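Local coordinates for HcgB (Methanococcus maripaludis, PDB 5D5P), which probably acts as a guanylyltransferase in the biosynthesis of the FeGP cofactor of [Fe]-hydrogenase, at residues Leu97-Gly102 and Ser111-Met116. Sequence-based numbering, arbitrary orientation.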
ATOM      1  N   LEU A  97     -13.353   7.338 -11.112  1.00 23.68           N
ATOM      2  CA  LEU A  97     -12.006   7.268 -10.558  1.00 22.98           C
ATOM      3  C   LEU A  97     -12.064   7.834  -9.148  1.00 18.69           C
ATOM      4  O   LEU A  97     -12.724   8.847  -8.927  1.00 21.95           O
ATOM      5  CB  LEU A  97     -11.024   8.065 -11.439  1.00 25.20           C
ATOM      6  CG  LEU A  97      -9.542   7.698 -11.321  1.00 24.78           C
ATOM      7  CD1 LEU A  97      -9.252   6.312 -11.946  1.00 24.38           C
ATOM      8  CD2 LEU A  97      -8.663   8.798 -11.926  1.00 24.88           C
ATOM      9  N   ILE A  98     -11.405   7.166  -8.211  1.00 17.89           N
ATOM     10  CA  ILE A  98     -11.390   7.599  -6.818  1.00 19.42           C
ATOM     11  C   ILE A  98      -9.939   7.788  -6.383  1.00 20.02           C
ATOM     12  O   ILE A  98      -9.107   6.910  -6.574  1.00 22.21           O
ATOM     13  CB  ILE A  98     -12.064   6.574  -5.879  1.00 21.85           C
ATOM     14  CG1 ILE A  98     -13.572   6.533  -6.115  1.00 24.35           C
ATOM     15  CG2 ILE A  98     -11.810   6.935  -4.392  1.00 21.64           C
ATOM     16  CD1 ILE A  98     -13.989   5.760  -7.373  1.00 25.37           C
ATOM     17  N   ILE A  99      -9.643   8.948  -5.811  1.00 19.57           N
ATOM     18  CA  ILE A  99      -8.325   9.150  -5.225  1.00 19.35           C
ATOM     19  C   ILE A  99      -8.492   9.252  -3.737  1.00 20.30           C
ATOM     20  O   ILE A  99      -9.303  10.045  -3.258  1.00 20.55           O
ATOM     21  CB  ILE A  99      -7.629  10.409  -5.769  1.00 24.90           C
ATOM     22  CG1 ILE A  99      -7.502  10.266  -7.282  1.00 29.98           C
ATOM     23  CG2 ILE A  99      -6.246  10.558  -5.070  1.00 19.88           C
ATOM     24  CD1 ILE A  99      -7.113  11.497  -7.936  1.00 38.90           C
ATOM     25  N   THR A 100      -7.804   8.381  -3.014  1.00 17.20           N
ATOM     26  CA  THR A 100      -7.969   8.331  -1.565  1.00 22.10           C
ATOM     27  C   THR A 100      -6.637   8.384  -0.871  1.00 21.92           C
ATOM     28  O   THR A 100      -5.628   7.946  -1.410  1.00 19.52           O
ATOM     29  CB  THR A 100      -8.719   7.033  -1.141  1.00 23.82           C
ATOM     30  OG1 THR A 100      -8.837   7.003   0.279  1.00 23.38           O
ATOM     31  CG2 THR A 100      -7.952   5.779  -1.605  1.00 24.25           C
ATOM     32  N   ARG A 101      -6.621   8.937   0.337  1.00 20.83           N
ATOM     33  CA  ARG A 101      -5.397   8.945   1.093  1.00 24.80           C
ATOM     34  C   ARG A 101      -5.771   8.762   2.545  1.00 26.85           C
ATOM     35  O   ARG A 101      -6.805   9.254   2.965  1.00 31.00           O
ATOM     36  CB  ARG A 101      -4.660  10.259   0.882  1.00 30.56           C
ATOM     37  CG  ARG A 101      -3.425  10.385   1.672  1.00 38.51           C
ATOM     38  CD  ARG A 101      -2.949  11.806   1.769  1.00 37.06           C
ATOM     39  NE  ARG A 101      -1.613  11.758   2.318  1.00 38.40           N
ATOM     40  CZ  ARG A 101      -1.261  12.200   3.512  1.00 38.89           C
ATOM     41  NH1 ARG A 101      -2.162  12.727   4.338  1.00 40.47           N
ATOM     42  NH2 ARG A 101       0.006  12.093   3.867  1.00 37.95           N
ATOM     43  N   GLY A 102      -4.974   8.009   3.286  1.00 23.71           N
ATOM     44  CA  GLY A 102      -5.247   7.808   4.694  1.00 23.73           C
ATOM     45  C   GLY A 102      -4.172   6.908   5.248  1.00 21.67           C
ATOM     46  O   GLY A 102      -3.164   6.640   4.592  1.00 22.78           O
ATOM     47  N   SER A 111       1.218   6.987   5.778  1.00 20.59           N
ATOM     48  CA  SER A 111       0.124   7.214   4.840  1.00 21.32           C
ATOM     49  C   SER A 111       0.240   6.425   3.574  1.00 18.66           C
ATOM     50  O   SER A 111       1.336   6.143   3.096  1.00 20.43           O
ATOM     51  CB  SER A 111       0.040   8.696   4.458  1.00 26.82           C
ATOM     52  OG  SER A 111      -0.258   9.459   5.610  1.00 35.74           O
ATOM     53  N   LEU A 112      -0.934   6.110   3.027  1.00 18.83           N
ATOM     54  CA  LEU A 112      -1.051   5.447   1.727  1.00 18.32           C
ATOM     55  C   LEU A 112      -2.002   6.257   0.865  1.00 19.47           C
ATOM     56  O   LEU A 112      -3.090   6.636   1.337  1.00 19.27           O
ATOM     57  CB  LEU A 112      -1.587   4.001   1.906  1.00 17.83           C
ATOM     58  CG  LEU A 112      -1.963   3.261   0.632  1.00 19.35           C
ATOM     59  CD1 LEU A 112      -0.722   2.906  -0.210  1.00 20.77           C
ATOM     60  CD2 LEU A 112      -2.754   1.987   0.992  1.00 19.44           C
ATOM     61  N   LEU A 113      -1.583   6.577  -0.363  1.00 19.25           N
ATOM     62  CA  LEU A 113      -2.495   7.129  -1.358  1.00 20.23           C
ATOM     63  C   LEU A 113      -2.793   6.026  -2.389  1.00 20.02           C
ATOM     64  O   LEU A 113      -1.901   5.310  -2.805  1.00 19.50           O
ATOM     65  CB  LEU A 113      -1.889   8.381  -2.043  1.00 20.48           C
ATOM     66  CG  LEU A 113      -2.746   8.979  -3.164  1.00 19.75           C
ATOM     67  CD1 LEU A 113      -2.525  10.494  -3.215  1.00 26.61           C
ATOM     68  CD2 LEU A 113      -2.354   8.398  -4.511  1.00 21.83           C
ATOM     69  N   LEU A 114      -4.061   5.897  -2.782  1.00 19.01           N
ATOM     70  CA  LEU A 114      -4.477   4.946  -3.811  1.00 18.42           C
ATOM     71  C   LEU A 114      -5.266   5.661  -4.885  1.00 17.09           C
ATOM     72  O   LEU A 114      -6.002   6.622  -4.617  1.00 18.95           O
ATOM     73  CB  LEU A 114      -5.356   3.832  -3.225  1.00 16.96           C
ATOM     74  CG  LEU A 114      -4.714   2.931  -2.155  1.00 17.94           C
ATOM     75  CD1 LEU A 114      -5.808   2.026  -1.538  1.00 20.19           C
ATOM     76  CD2 LEU A 114      -3.612   2.085  -2.758  1.00 18.81           C
ATOM     77  N   ILE A 115      -5.078   5.220  -6.116  1.00 17.15           N
ATOM     78  CA  ILE A 115      -6.002   5.548  -7.194  1.00 18.48           C
ATOM     79  C   ILE A 115      -6.763   4.273  -7.522  1.00 17.70           C
ATOM     80  O   ILE A 115      -6.151   3.237  -7.826  1.00 19.39           O
ATOM     81  CB  ILE A 115      -5.274   6.089  -8.426  1.00 19.27           C
ATOM     82  CG1 ILE A 115      -4.385   7.267  -8.026  1.00 18.69           C
ATOM     83  CG2 ILE A 115      -6.287   6.457  -9.512  1.00 24.01           C
ATOM     84  CD1 ILE A 115      -3.664   7.920  -9.236  1.00 20.03           C
ATOM     85  N   MET A 116      -8.082   4.350  -7.353  1.00 17.39           N
ATOM     86  CA  MET A 116      -8.990   3.229  -7.521  1.00 19.45           C
ATOM     87  C   MET A 116      -9.988   3.483  -8.653  1.00 21.17           C
ATOM     88  O   MET A 116     -10.320   4.635  -8.964  1.00 21.90           O
ATOM     89  CB  MET A 116      -9.713   2.969  -6.208  1.00 20.56           C
ATOM     90  CG  MET A 116      -8.738   2.519  -5.103  1.00 17.73           C
ATOM     91  SD  MET A 116      -9.470   2.712  -3.453  1.00 27.95           S
ATOM     92  CE  MET A 116     -10.923   1.696  -3.517  1.00 28.25           C
TER
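Ile98, Thr100 and Gly102 pair with Met116, Leu114 and Leu112 through six backbone hydrogen bonds, in two antiparallel strands whose axes run at 170°. The strands form a beta hairpin within the five-stranded mixed sheet, with 97-103 as its central strand. Strand 39-43 flanks it beyond 97-102, and strand 122-128 flanks it beyond 111-116. The bond from Leu112 N to Gly102 O is 2.8 Å long. Side chains alternate between the two faces. Ile98, Thr100, Leu112, Leu114 and Met116 share one face, where Ile98, Thr100 and Met116 touch helix 81-92. Thr100 and Leu114 lie side by side. With Thr100 OG1 anti to the backbone N (chi1 179°), CG2 falls between that N and the carbonyl carbon, and from there it meets Leu114 CB at 3.6 Å. This methyl also meets Met116 SD at 3.9 Å. Thr100 OG1 is hydrogen-bonded to Ala82 O of helix 81-92. On the other face, Leu97 CD1 packs against Ile115 CG2 at 3.8 Å. Ile99 CG2 meets Leu113 CD1 at 4.2 Å. Arg101 extends from this face, its chain straight from CG to NE, and its NE forms a salt bridge with Glu145 of helix 138-151. An alanine here would probably leave Glu145 without this charged mate and uncover the side chain of Ser111. Ser111 OG lies over one face of the guanidinium, 3.2 Å from Arg101 NH2, at an angle too poor for a hydrogen bond.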